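Local coordinates for protein beta-lactamase Rm3 (Uncultured bacterium, PDB 5IQK) that hydrolyses beta-lactam antibiotics as a subclass B3 metallo-beta-lactamase, probably by means of a zinc-bound water or hydroxide in a two-zinc active site, at residues N75-I80 with Y177-N182; D115-H120 with H155-L160; A99-A104 with L133-G138; K29-V34 with S221-A226; D81-L86 with P123-V128. One frame throughout, in Å; residues are numbered along the deposited sequence.

Contact 1 (N75-I80 with Y177-N182). With ZN (zinc ion), chain C.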
# COMPACT_ATOMS: atom_id res chain seq x y z
N ASN A 75 1.83 0.16 -7.07
CA ASN A 75 0.50 0.24 -6.49
C ASN A 75 0.22 -0.97 -5.59
O ASN A 75 0.70 -2.07 -5.85
CB ASN A 75 -0.55 0.33 -7.61
CG ASN A 75 -1.97 0.23 -7.08
OD1 ASN A 75 -2.70 -0.72 -7.39
ND2 ASN A 75 -2.37 1.20 -6.26
N SER A 76 -0.55 -0.75 -4.53
CA SER A 76 -1.02 -1.84 -3.69
C SER A 76 -2.37 -2.35 -4.20
O SER A 76 -2.49 -3.50 -4.63
CB SER A 76 -1.13 -1.40 -2.24
OG SER A 76 -1.95 -0.25 -2.13
N HIS A 77 -3.39 -1.49 -4.19
CA HIS A 77 -4.66 -1.85 -4.83
C HIS A 77 -5.39 -0.62 -5.38
O HIS A 77 -5.01 0.52 -5.14
CB HIS A 77 -5.57 -2.65 -3.87
CG HIS A 77 -6.08 -1.89 -2.68
ND1 HIS A 77 -5.32 -1.68 -1.55
CD2 HIS A 77 -7.32 -1.40 -2.39
CE1 HIS A 77 -6.05 -1.04 -0.64
NE2 HIS A 77 -7.26 -0.85 -1.13
N GLY A 78 -6.47 -0.88 -6.13
CA GLY A 78 -7.08 0.11 -7.00
C GLY A 78 -8.09 1.06 -6.39
O GLY A 78 -8.70 1.85 -7.10
N HIS A 79 -8.28 1.00 -5.08
CA HIS A 79 -9.17 1.96 -4.44
C HIS A 79 -8.63 3.37 -4.53
O HIS A 79 -7.41 3.56 -4.53
CB HIS A 79 -9.41 1.59 -2.99
CG HIS A 79 -10.37 0.46 -2.79
ND1 HIS A 79 -10.36 -0.33 -1.67
CD2 HIS A 79 -11.38 -0.01 -3.57
CE1 HIS A 79 -11.32 -1.23 -1.75
NE2 HIS A 79 -11.95 -1.06 -2.90
N ILE A 80 -9.54 4.33 -4.58
CA ILE A 80 -9.19 5.74 -4.75
C ILE A 80 -8.21 6.27 -3.70
O ILE A 80 -7.44 7.19 -3.98
CB ILE A 80 -10.47 6.62 -4.77
CG1 ILE A 80 -10.14 8.08 -5.10
CG2 ILE A 80 -11.24 6.52 -3.44
CD1 ILE A 80 -11.36 8.91 -5.53
N TYR A 177 5.88 -3.87 2.42
CA TYR A 177 4.75 -2.97 2.28
C TYR A 177 3.54 -3.87 2.10
O TYR A 177 3.39 -4.49 1.05
CB TYR A 177 4.91 -2.03 1.08
CG TYR A 177 3.86 -0.93 1.01
CD1 TYR A 177 4.12 0.34 1.52
CD2 TYR A 177 2.61 -1.16 0.43
CE1 TYR A 177 3.17 1.35 1.45
CE2 TYR A 177 1.65 -0.16 0.37
CZ TYR A 177 1.94 1.09 0.88
OH TYR A 177 1.00 2.08 0.81
N ALA A 178 2.71 -3.98 3.14
CA ALA A 178 1.58 -4.90 3.11
C ALA A 178 0.32 -4.20 2.68
O ALA A 178 -0.05 -3.15 3.22
CB ALA A 178 1.38 -5.56 4.46
N ASP A 179 -0.35 -4.77 1.69
CA ASP A 179 -1.62 -4.23 1.27
C ASP A 179 -2.67 -4.42 2.36
O ASP A 179 -2.52 -5.26 3.25
CB ASP A 179 -2.09 -4.89 -0.03
CG ASP A 179 -3.24 -4.13 -0.67
OD1 ASP A 179 -3.41 -2.92 -0.34
OD2 ASP A 179 -3.96 -4.72 -1.48
N SER A 180 -3.73 -3.63 2.28
CA SER A 180 -4.93 -3.86 3.09
C SER A 180 -5.42 -5.28 2.90
O SER A 180 -5.50 -5.75 1.77
CB SER A 180 -6.05 -2.90 2.69
OG SER A 180 -5.64 -1.55 2.85
N ILE A 181 -5.75 -5.95 4.00
CA ILE A 181 -6.37 -7.28 3.96
C ILE A 181 -7.58 -7.31 4.90
O ILE A 181 -7.98 -8.38 5.38
CB ILE A 181 -5.37 -8.38 4.36
CG1 ILE A 181 -4.66 -8.02 5.65
CG2 ILE A 181 -4.36 -8.60 3.24
CD1 ILE A 181 -3.81 -9.13 6.21
N ASN A 182 -8.16 -6.14 5.15
CA ASN A 182 -9.32 -6.06 6.02
C ASN A 182 -10.61 -6.27 5.23
O ASN A 182 -10.83 -5.66 4.18
CB ASN A 182 -9.34 -4.73 6.79
CG ASN A 182 -9.33 -3.48 5.89
OD1 ASN A 182 -8.74 -3.46 4.81
ND2 ASN A 182 -9.98 -2.42 6.37
ZN ZN C . -9.00 -0.38 -0.13
O HOH W 1 -7.74 -0.25 2.11
O HOH W 2 -9.12 1.21 0.91
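H77 and D179 cross at about a right angle beside the zinc site, with the imidazole and carboxylate planes 45° apart. CG of H77 stands in the crowded position between its backbone N and carbonyl carbon (chi1 67°), so that ND1 meets D179 while NE2 reaches the metal. D179 turns its CG anti to its own backbone N, and OD1 accepts from H77 ND1 on its syn lone pair at 2.6 Å. This His-carboxylate hydrogen bond is short but bent, 139° at the hydrogen. It fixes the rotation of the ring, leaves H77 NE2 to bind zinc at 2.1 Å, and may make the imidazole a stronger donor to the metal. H79 ND1 is a second ligand of the same ion, and H155 is the third protein ligand. S180 comes obliquely to the H77 ring, its OG 3.6 Å from H77 CE1, and hydrogen-bonds to a water that is a distant ligand of the zinc, 2.6 Å from it. S76 sets its CB between D179 OD1, 3.3 Å away, and the edge of the Y177 ring at CE2. The hydroxyls of S76 and Y177 both bond to D46 OD2. N75 ND2 donates to H77 O at 2.9 Å from above the carbonyl plane. Segment 75-80 starts the HxHxDH motif in the loop between strand 70-74 and helix 80-83. Segment 177-182 leaves strand 171-178 of the other sheet, with A178 and I181 packed against helices 200-212 and 249-269.

Contact 2 (D115-H120 with H155-L160). With ZN (zinc ion), chain F; ZN (zinc ion), chain C.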
# COMPACT_ATOMS: atom_id res chain seq x y z
N ASP A 115 -16.61 -6.61 -9.28
CA ASP A 115 -16.08 -7.56 -8.30
C ASP A 115 -15.46 -6.89 -7.07
O ASP A 115 -15.04 -7.56 -6.14
CB ASP A 115 -15.05 -8.50 -8.95
CG ASP A 115 -13.98 -7.77 -9.75
OD1 ASP A 115 -14.13 -6.57 -10.04
OD2 ASP A 115 -12.97 -8.43 -10.11
N ASP A 116 -15.46 -5.56 -7.02
CA ASP A 116 -14.88 -4.87 -5.88
C ASP A 116 -15.90 -4.79 -4.75
O ASP A 116 -17.08 -4.48 -4.99
CB ASP A 116 -14.41 -3.47 -6.27
CG ASP A 116 -13.45 -2.87 -5.27
OD1 ASP A 116 -12.24 -2.82 -5.58
OD2 ASP A 116 -13.90 -2.45 -4.17
N PRO A 117 -15.47 -5.09 -3.52
CA PRO A 117 -16.41 -4.97 -2.39
C PRO A 117 -16.97 -3.55 -2.24
O PRO A 117 -18.04 -3.40 -1.62
CB PRO A 117 -15.56 -5.37 -1.18
CG PRO A 117 -14.51 -6.28 -1.76
CD PRO A 117 -14.21 -5.72 -3.12
N GLN A 118 -16.30 -2.55 -2.81
CA GLN A 118 -16.80 -1.18 -2.73
C GLN A 118 -17.20 -0.59 -4.09
O GLN A 118 -17.29 0.63 -4.25
CB GLN A 118 -15.77 -0.29 -2.04
CG GLN A 118 -15.46 -0.80 -0.64
CD GLN A 118 -14.48 0.07 0.12
OE1 GLN A 118 -13.48 -0.43 0.65
NE2 GLN A 118 -14.78 1.36 0.21
N TYR A 119 -17.53 -1.47 -5.04
CA TYR A 119 -18.11 -1.05 -6.32
C TYR A 119 -19.36 -0.21 -6.07
O TYR A 119 -20.11 -0.54 -5.18
CB TYR A 119 -18.47 -2.29 -7.16
CG TYR A 119 -19.10 -1.95 -8.49
CD1 TYR A 119 -20.47 -2.19 -8.73
CD2 TYR A 119 -18.34 -1.38 -9.50
CE1 TYR A 119 -21.03 -1.88 -9.96
CE2 TYR A 119 -18.89 -1.08 -10.73
CZ TYR A 119 -20.24 -1.32 -10.95
OH TYR A 119 -20.78 -1.02 -12.18
N HIS A 120 -19.55 0.87 -6.83
CA HIS A 120 -20.75 1.71 -6.71
C HIS A 120 -20.73 2.56 -5.44
O HIS A 120 -21.69 3.27 -5.15
CB HIS A 120 -22.04 0.84 -6.74
CG HIS A 120 -23.27 1.55 -7.23
ND1 HIS A 120 -24.54 1.10 -6.95
CD2 HIS A 120 -23.41 2.65 -8.00
CE1 HIS A 120 -25.42 1.91 -7.53
NE2 HIS A 120 -24.76 2.85 -8.17
N HIS A 155 -9.28 -7.96 0.21
CA HIS A 155 -9.87 -6.65 0.41
C HIS A 155 -10.31 -6.10 -0.95
O HIS A 155 -11.34 -5.41 -1.04
CB HIS A 155 -8.86 -5.72 1.11
CG HIS A 155 -9.25 -4.28 1.14
ND1 HIS A 155 -10.08 -3.74 2.11
CD2 HIS A 155 -8.88 -3.24 0.35
CE1 HIS A 155 -10.22 -2.45 1.89
NE2 HIS A 155 -9.49 -2.11 0.85
N THR A 156 -9.54 -6.41 -1.99
CA THR A 156 -9.95 -6.24 -3.39
C THR A 156 -9.41 -7.45 -4.16
O THR A 156 -8.50 -8.13 -3.68
CB THR A 156 -9.40 -4.96 -4.05
OG1 THR A 156 -7.98 -5.05 -4.16
CG2 THR A 156 -9.76 -3.72 -3.24
N PRO A 157 -9.96 -7.73 -5.36
CA PRO A 157 -9.45 -8.87 -6.13
C PRO A 157 -8.03 -8.65 -6.59
O PRO A 157 -7.38 -9.63 -6.99
CB PRO A 157 -10.39 -8.94 -7.33
CG PRO A 157 -11.65 -8.35 -6.82
CD PRO A 157 -11.24 -7.23 -5.92
N GLY A 158 -7.57 -7.41 -6.57
CA GLY A 158 -6.27 -7.09 -7.16
C GLY A 158 -5.15 -6.71 -6.20
O GLY A 158 -4.10 -6.24 -6.64
N GLY A 159 -5.35 -6.97 -4.91
CA GLY A 159 -4.39 -6.56 -3.91
C GLY A 159 -2.98 -7.08 -4.13
O GLY A 159 -2.78 -8.26 -4.48
N LEU A 160 -2.01 -6.19 -3.95
CA LEU A 160 -0.59 -6.54 -4.07
C LEU A 160 0.23 -6.06 -2.88
O LEU A 160 0.09 -4.92 -2.46
CB LEU A 160 0.01 -5.92 -5.33
CG LEU A 160 0.10 -6.61 -6.67
CD1 LEU A 160 0.98 -5.72 -7.52
CD2 LEU A 160 0.69 -8.00 -6.53
ZN ZN F . -25.29 -0.69 -5.86
ZN ZN C . -9.00 -0.38 -0.13
O HOH W 1 -7.74 -0.25 2.11
O HOH W 2 -9.12 1.21 0.91
O HOH W 3 -24.47 -0.50 -3.98
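From its CB, the side chain of D116 runs alongside that of T156, the two pointing the same way. CG lies anti to the backbone N (chi1 -163°), and the carboxylate beyond it splits its oxygens between two tasks. OD1 rests on the T156 methyl, 3.5 Å from CG2. OD2 turns back to its own chain and accepts from Q118 N at 2.8 Å on the anti lone pair, a nearly straight bond that forms an Asx turn within the type I turn D116 to Y119. The same OD2 is hydrogen-bonded to H79 NE2, which makes D116 a second-shell residue that orients a zinc ligand and may polarise it. P157 CG sits 3.5 Å from D115 O, a buried carbonyl oxygen without a hydrogen-bond partner. P117 CG lies 3.4 Å from H155 O. The Q118 chain is extended beyond CG and brings OE1 to 4.0 Å from H155 CE1, amide and ring almost perpendicular. H155 NE2 binds the active-site zinc of H77 and H79 at 2.0 Å, while ND1 is held by N182 O; H120 ND1 holds a separate zinc. No hydrogen bond joins the segments; the loops meet by van der Waals contact, chiefly P117, P157 and the T156 methyl against oxygens. Segment 115-120 belongs to the loop between helix 101-109 and strand 131-133, and segment 155-160 lies in that between strands 145-151 and 160-168.

Contact 3 (A99-A104 with L133-G138)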
# COMPACT_ATOMS: atom_id res chain seq x y z
N ALA A 99 1.15 -2.39 -11.35
CA ALA A 99 -0.01 -2.81 -10.59
C ALA A 99 -0.42 -4.20 -11.04
O ALA A 99 -0.04 -4.63 -12.13
CB ALA A 99 -1.15 -1.84 -10.77
N SER A 100 -1.21 -4.88 -10.23
CA SER A 100 -1.71 -6.21 -10.61
C SER A 100 -2.61 -6.10 -11.84
O SER A 100 -3.15 -5.04 -12.13
CB SER A 100 -2.48 -6.85 -9.45
OG SER A 100 -3.70 -6.17 -9.22
N PRO A 101 -2.79 -7.22 -12.56
CA PRO A 101 -3.71 -7.20 -13.70
C PRO A 101 -5.09 -6.69 -13.30
O PRO A 101 -5.67 -5.87 -14.02
CB PRO A 101 -3.75 -8.67 -14.12
CG PRO A 101 -2.38 -9.16 -13.77
CD PRO A 101 -2.02 -8.47 -12.49
N SER A 102 -5.57 -7.11 -12.15
CA SER A 102 -6.90 -6.66 -11.70
C SER A 102 -6.90 -5.18 -11.30
O SER A 102 -7.76 -4.42 -11.72
CB SER A 102 -7.41 -7.53 -10.56
OG SER A 102 -8.61 -7.00 -10.03
N ALA A 103 -5.93 -4.76 -10.48
CA ALA A 103 -5.86 -3.36 -10.07
C ALA A 103 -5.65 -2.44 -11.28
O ALA A 103 -6.18 -1.33 -11.33
CB ALA A 103 -4.74 -3.14 -9.04
N ALA A 104 -4.89 -2.91 -12.26
CA ALA A 104 -4.59 -2.09 -13.43
C ALA A 104 -5.85 -1.74 -14.21
O ALA A 104 -5.91 -0.70 -14.87
CB ALA A 104 -3.60 -2.80 -14.34
N LEU A 133 2.18 -4.54 -15.85
CA LEU A 133 1.48 -5.48 -14.99
C LEU A 133 2.45 -6.19 -14.04
O LEU A 133 3.50 -6.67 -14.47
CB LEU A 133 0.72 -6.50 -15.85
CG LEU A 133 -0.36 -5.86 -16.72
CD1 LEU A 133 -1.11 -6.93 -17.51
CD2 LEU A 133 -1.32 -5.06 -15.87
N ALA A 134 2.07 -6.23 -12.77
CA ALA A 134 2.85 -6.91 -11.74
C ALA A 134 2.14 -8.18 -11.29
O ALA A 134 1.08 -8.12 -10.66
CB ALA A 134 3.08 -6.00 -10.55
N ARG A 135 2.71 -9.33 -11.62
CA ARG A 135 2.11 -10.60 -11.25
C ARG A 135 2.82 -11.12 -10.01
O ARG A 135 3.90 -10.64 -9.66
CB ARG A 135 2.25 -11.59 -12.40
CG ARG A 135 1.69 -11.04 -13.70
CD ARG A 135 1.63 -12.06 -14.81
NE ARG A 135 1.18 -11.44 -16.05
CZ ARG A 135 -0.09 -11.29 -16.41
NH1 ARG A 135 -1.06 -11.74 -15.62
NH2 ARG A 135 -0.39 -10.71 -17.56
N ASP A 136 2.22 -12.11 -9.36
CA ASP A 136 2.80 -12.72 -8.16
C ASP A 136 4.22 -13.22 -8.42
O ASP A 136 4.49 -13.95 -9.38
CB ASP A 136 1.91 -13.86 -7.68
CG ASP A 136 2.37 -14.44 -6.36
OD1 ASP A 136 2.34 -13.72 -5.34
OD2 ASP A 136 2.77 -15.63 -6.34
N GLY A 137 5.15 -12.78 -7.58
CA GLY A 137 6.54 -13.17 -7.71
C GLY A 137 7.31 -12.33 -8.71
O GLY A 137 8.48 -12.59 -8.95
N GLY A 138 6.65 -11.34 -9.30
CA GLY A 138 7.29 -10.47 -10.27
C GLY A 138 8.35 -9.61 -9.62
O GLY A 138 8.09 -9.01 -8.57
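Backbone hydrogen bonding comes first here: A134 N donates to A99 O at 2.7 Å, nearly straight at the hydrogen (165°), although the donor sits above the carbonyl plane. The bond accompanies a parallel bridge between A99 and L133, whose side chains lie on the same face of the sheet. Two CA-H...O contacts reinforce the pairing. L133 CA approaches the same A99 O at 3.3 Å, and S100 CA lies 3.4 Å from A134 O, so a carbonyl of each segment takes part. Apolar packing follows on the A99 and L133 face. L133 sets CG anti to its carbonyl carbon, which sends CD2 against A104 CB at 3.6 Å and close to P101 CA. Farther out, R135 stretches its chain from CG to NE and crosses P101 at about a right angle, NH1 coming obliquely to 3.4 Å from P101 CG. Capping is the last element: S100 is the N-cap, and its OG, in the crowded position between N and carbonyl carbon (chi1 69°), accepts from A103 N at 2.9 Å. That hydroxyl is also hydrogen-bonded to G158 O. The contact lies where strand 96-99 passes into helix 101-109 beside the edge strand 131-133, while A134 turns to L160 and W162 of strand 160-168 in the second sheet.

Contact 4 (K29-V34 with S221-A226). With ZN (zinc ion), chain D.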
# COMPACT_ATOMS: atom_id res chain seq x y z
N LYS A 29 -1.32 11.00 7.36
CA LYS A 29 -1.63 10.41 8.66
C LYS A 29 -2.40 9.09 8.54
O LYS A 29 -2.29 8.22 9.41
CB LYS A 29 -2.43 11.40 9.51
CG LYS A 29 -2.30 11.15 10.99
CD LYS A 29 -0.90 11.44 11.48
CE LYS A 29 -0.66 12.94 11.64
NZ LYS A 29 0.73 13.26 12.03
N GLY A 30 -3.19 8.93 7.48
CA GLY A 30 -4.03 7.74 7.38
C GLY A 30 -3.84 6.92 6.12
O GLY A 30 -4.55 5.93 5.92
N LEU A 31 -2.87 7.32 5.28
CA LEU A 31 -2.60 6.65 4.01
C LEU A 31 -1.09 6.61 3.75
O LEU A 31 -0.45 7.66 3.71
CB LEU A 31 -3.29 7.38 2.86
CG LEU A 31 -4.82 7.50 2.94
CD1 LEU A 31 -5.31 8.48 1.89
CD2 LEU A 31 -5.44 6.12 2.74
N SER A 32 -0.53 5.42 3.52
CA SER A 32 0.92 5.32 3.39
C SER A 32 1.39 5.61 1.97
O SER A 32 0.68 5.39 1.00
CB SER A 32 1.42 3.93 3.82
OG SER A 32 1.14 3.70 5.20
N SER A 33 2.59 6.16 1.89
CA SER A 33 3.35 6.24 0.66
C SER A 33 4.80 6.08 1.07
O SER A 33 5.21 6.64 2.09
CB SER A 33 3.12 7.57 -0.07
OG SER A 33 3.84 7.59 -1.30
N VAL A 34 5.57 5.30 0.32
CA VAL A 34 6.93 4.97 0.73
C VAL A 34 7.91 5.22 -0.42
O VAL A 34 7.65 4.83 -1.57
CB VAL A 34 7.02 3.49 1.21
CG1 VAL A 34 8.48 3.04 1.37
CG2 VAL A 34 6.26 3.30 2.52
N SER A 221 2.13 -0.84 6.57
CA SER A 221 0.83 -1.22 6.01
C SER A 221 0.22 -0.07 5.21
O SER A 221 0.42 1.10 5.54
CB SER A 221 -0.13 -1.66 7.12
OG SER A 221 -0.14 -0.69 8.16
N ALA A 222 -0.55 -0.41 4.18
CA ALA A 222 -1.16 0.58 3.28
C ALA A 222 -1.92 1.64 4.07
O ALA A 222 -1.86 2.83 3.74
CB ALA A 222 -2.07 -0.12 2.27
N HIS A 223 -2.62 1.22 5.12
CA HIS A 223 -3.14 2.16 6.12
C HIS A 223 -2.21 2.07 7.32
O HIS A 223 -2.19 1.04 8.00
CB HIS A 223 -4.60 1.84 6.50
CG HIS A 223 -5.59 2.18 5.43
ND1 HIS A 223 -6.44 3.27 5.52
CD2 HIS A 223 -5.88 1.58 4.25
CE1 HIS A 223 -7.19 3.33 4.44
NE2 HIS A 223 -6.88 2.30 3.66
N PRO A 224 -1.41 3.13 7.58
CA PRO A 224 -0.26 3.04 8.50
C PRO A 224 -0.63 2.63 9.94
O PRO A 224 0.15 1.89 10.54
CB PRO A 224 0.34 4.45 8.47
CG PRO A 224 -0.74 5.34 7.96
CD PRO A 224 -1.53 4.48 7.00
N GLU A 225 -1.77 3.05 10.47
CA GLU A 225 -2.12 2.69 11.84
C GLU A 225 -2.33 1.18 12.00
O GLU A 225 -2.26 0.67 13.11
CB GLU A 225 -3.37 3.44 12.32
CG GLU A 225 -3.86 4.53 11.40
CD GLU A 225 -4.51 3.99 10.14
OE1 GLU A 225 -4.13 4.43 9.04
OE2 GLU A 225 -5.41 3.12 10.25
N ALA A 226 -2.59 0.48 10.90
CA ALA A 226 -2.77 -0.98 10.97
C ALA A 226 -1.45 -1.69 11.28
O ALA A 226 -1.44 -2.89 11.56
CB ALA A 226 -3.37 -1.52 9.68
ZN ZN D . -7.36 2.06 1.70
O HOH W 4 -6.42 5.10 7.50
O HOH W 1 -7.74 -0.25 2.11
O HOH W 2 -9.12 1.21 0.91
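H223, a ligand of the second zinc in the active site, is carried by the loop that follows strand 218-221, and segment 29-34 lies against that loop. S32 makes two bonds to it. Its N donates to A222 O at 2.9 Å, and its OG, anti to the carbonyl carbon, donates to S221 O at 2.7 Å in the carbonyl plane. P224 fits beside this grip, with CD 3.3 Å from S32 OG and also against the G30 carbonyl carbon. H223 NE2 binds zinc at 2.0 Å, completing with D81 and H82 the Asp-His-His site of a B3 metallo-beta-lactamase. The other ring nitrogen, H223 ND1, donates at 2.7 Å to a water lying in the ring plane. That water gives its protons to G30 O and to E225 OE1, so the two acceptors, themselves 3.5 Å apart, share one bridge and the imidazole is held in its rotation. L31 runs alongside the ring, its CD2 3.7 Å from H223 CE1, and W10 meets the ring edge-to-face. H223 O accepts from both S221 OG and A226 N.

Contact 5 (D81-L86 with P123-V128). With ZN (zinc ion), chain D.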
# COMPACT_ATOMS: atom_id res chain seq x y z
N ASP A 81 -8.21 5.71 -2.49
CA ASP A 81 -7.34 6.24 -1.44
C ASP A 81 -5.90 5.73 -1.54
O ASP A 81 -5.08 6.09 -0.70
CB ASP A 81 -7.91 5.94 -0.04
CG ASP A 81 -8.16 4.45 0.19
OD1 ASP A 81 -8.66 3.80 -0.74
OD2 ASP A 81 -7.87 3.94 1.30
N HIS A 82 -5.61 4.89 -2.55
CA HIS A 82 -4.23 4.45 -2.82
C HIS A 82 -3.82 4.77 -4.26
O HIS A 82 -2.64 4.98 -4.56
CB HIS A 82 -4.09 2.94 -2.52
CG HIS A 82 -4.54 2.58 -1.14
ND1 HIS A 82 -3.72 2.71 -0.03
CD2 HIS A 82 -5.74 2.18 -0.67
CE1 HIS A 82 -4.39 2.37 1.05
NE2 HIS A 82 -5.62 2.04 0.70
N ALA A 83 -4.81 4.82 -5.14
CA ALA A 83 -4.54 5.00 -6.56
C ALA A 83 -4.93 6.37 -7.08
O ALA A 83 -4.54 6.74 -8.19
CB ALA A 83 -5.28 3.90 -7.38
N GLY A 84 -5.68 7.13 -6.29
CA GLY A 84 -6.19 8.43 -6.72
C GLY A 84 -5.13 9.46 -7.06
O GLY A 84 -5.32 10.31 -7.93
N GLY A 85 -3.99 9.40 -6.38
CA GLY A 85 -2.93 10.37 -6.61
C GLY A 85 -1.96 9.93 -7.69
O GLY A 85 -1.03 10.66 -8.05
N LEU A 86 -2.16 8.73 -8.23
CA LEU A 86 -1.19 8.14 -9.15
C LEU A 86 -1.01 8.88 -10.48
O LEU A 86 0.11 9.01 -10.96
CB LEU A 86 -1.55 6.69 -9.46
CG LEU A 86 -1.37 5.72 -8.30
CD1 LEU A 86 -1.81 4.32 -8.75
CD2 LEU A 86 0.09 5.74 -7.86
N PRO A 123 -15.89 7.31 -5.33
CA PRO A 123 -15.86 8.24 -6.46
C PRO A 123 -14.90 7.79 -7.56
O PRO A 123 -13.98 7.01 -7.27
CB PRO A 123 -15.36 9.56 -5.84
CG PRO A 123 -15.43 9.37 -4.34
CD PRO A 123 -15.29 7.89 -4.12
N LYS A 124 -15.10 8.27 -8.78
CA LYS A 124 -14.11 8.07 -9.84
C LYS A 124 -12.86 8.88 -9.51
O LYS A 124 -12.95 9.87 -8.79
CB LYS A 124 -14.66 8.48 -11.21
CG LYS A 124 -15.91 7.72 -11.63
CD LYS A 124 -16.46 8.21 -12.96
CE LYS A 124 -17.79 7.53 -13.28
NZ LYS A 124 -18.22 7.71 -14.70
N TYR A 125 -11.71 8.47 -10.05
CA TYR A 125 -10.47 9.23 -9.86
C TYR A 125 -9.69 9.32 -11.19
O TYR A 125 -10.04 8.65 -12.17
CB TYR A 125 -9.61 8.59 -8.76
CG TYR A 125 -9.20 7.14 -8.97
CD1 TYR A 125 -8.09 6.81 -9.75
CD2 TYR A 125 -9.88 6.11 -8.33
CE1 TYR A 125 -7.70 5.49 -9.92
CE2 TYR A 125 -9.50 4.78 -8.50
CZ TYR A 125 -8.41 4.47 -9.30
OH TYR A 125 -8.03 3.15 -9.46
N PRO A 126 -8.64 10.17 -11.25
CA PRO A 126 -7.94 10.34 -12.53
C PRO A 126 -7.32 9.05 -13.07
O PRO A 126 -6.57 8.39 -12.36
CB PRO A 126 -6.85 11.36 -12.19
CG PRO A 126 -7.43 12.15 -11.08
CD PRO A 126 -8.17 11.15 -10.25
N PRO A 127 -7.66 8.68 -14.31
CA PRO A 127 -7.14 7.44 -14.90
C PRO A 127 -5.62 7.47 -15.06
O PRO A 127 -5.05 8.51 -15.39
CB PRO A 127 -7.83 7.38 -16.27
CG PRO A 127 -9.06 8.23 -16.10
CD PRO A 127 -8.62 9.35 -15.21
N VAL A 128 -4.98 6.32 -14.84
CA VAL A 128 -3.53 6.22 -15.00
C VAL A 128 -3.27 5.78 -16.42
O VAL A 128 -3.82 4.77 -16.88
CB VAL A 128 -2.90 5.25 -14.01
CG1 VAL A 128 -1.40 5.18 -14.25
CG2 VAL A 128 -3.19 5.69 -12.59
ZN ZN D . -7.36 2.06 1.70
O HOH W 2 -9.12 1.21 0.91
O HOH W 5 -4.66 8.47 -10.36
O HOH W 1 -7.74 -0.25 2.11
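Y125 places CG in the crowded position between its backbone N and carbonyl carbon (chi1 59°), and a chi2 of 83° turns one ring face onto the peptide joining A83 to G84. G84 N stands 4.2 Å above the Y125 ring plane, offset toward the rim. A83 CB touches the far end of the ring, 3.5 Å from Y125 OH, and that hydroxyl is hydrogen-bonded to G78 O. G84 CA lies 3.9 Å from Y125 CD1. Farther along, L86 CB packs on V128 CG2 at 3.7 Å, while P126 CD lies near G84 O. No direct hydrogen bond joins the segments; one water lies 2.8 Å from both A83 O and P126 O and bridges them. A83 O also accepts from L86 N, closing a type I turn. L107 of helix 101-109 backs A83, L86 and Y125. Just before this packed turn come two metal ligands: D81, also in the crowded chi1 position, binds zinc through OD2 at 2.0 Å, and H82 binds it through NE2. The tyrosine thus packs behind the Asp-His end of HxHxDH, the zinc-binding motif of the metallo-beta-lactamase superfamily.

From the N terminus, contact 4 opens first: 29-34 pairs with 221-226 and closes the longest loop, enclosing all the others. Within it, contact 1 joins 75-80 to 177-182 and encloses contacts 5, 3 and 2. These three interlock: 81-86 meets 123-128 after 99-104 and 115-120 have begun, 99-104 meets 133-138, and 115-120 meets 155-160, so each crosses the other two. Contacts 1 and 2 share one active-site zinc, contacts 4 and 5 the other, and two waters bridge both ions. Contact 3 lies away from the metals, at the edge of the seven-stranded sheet, whereas contacts 1 and 4 tie loops of that sheet to the five-stranded one.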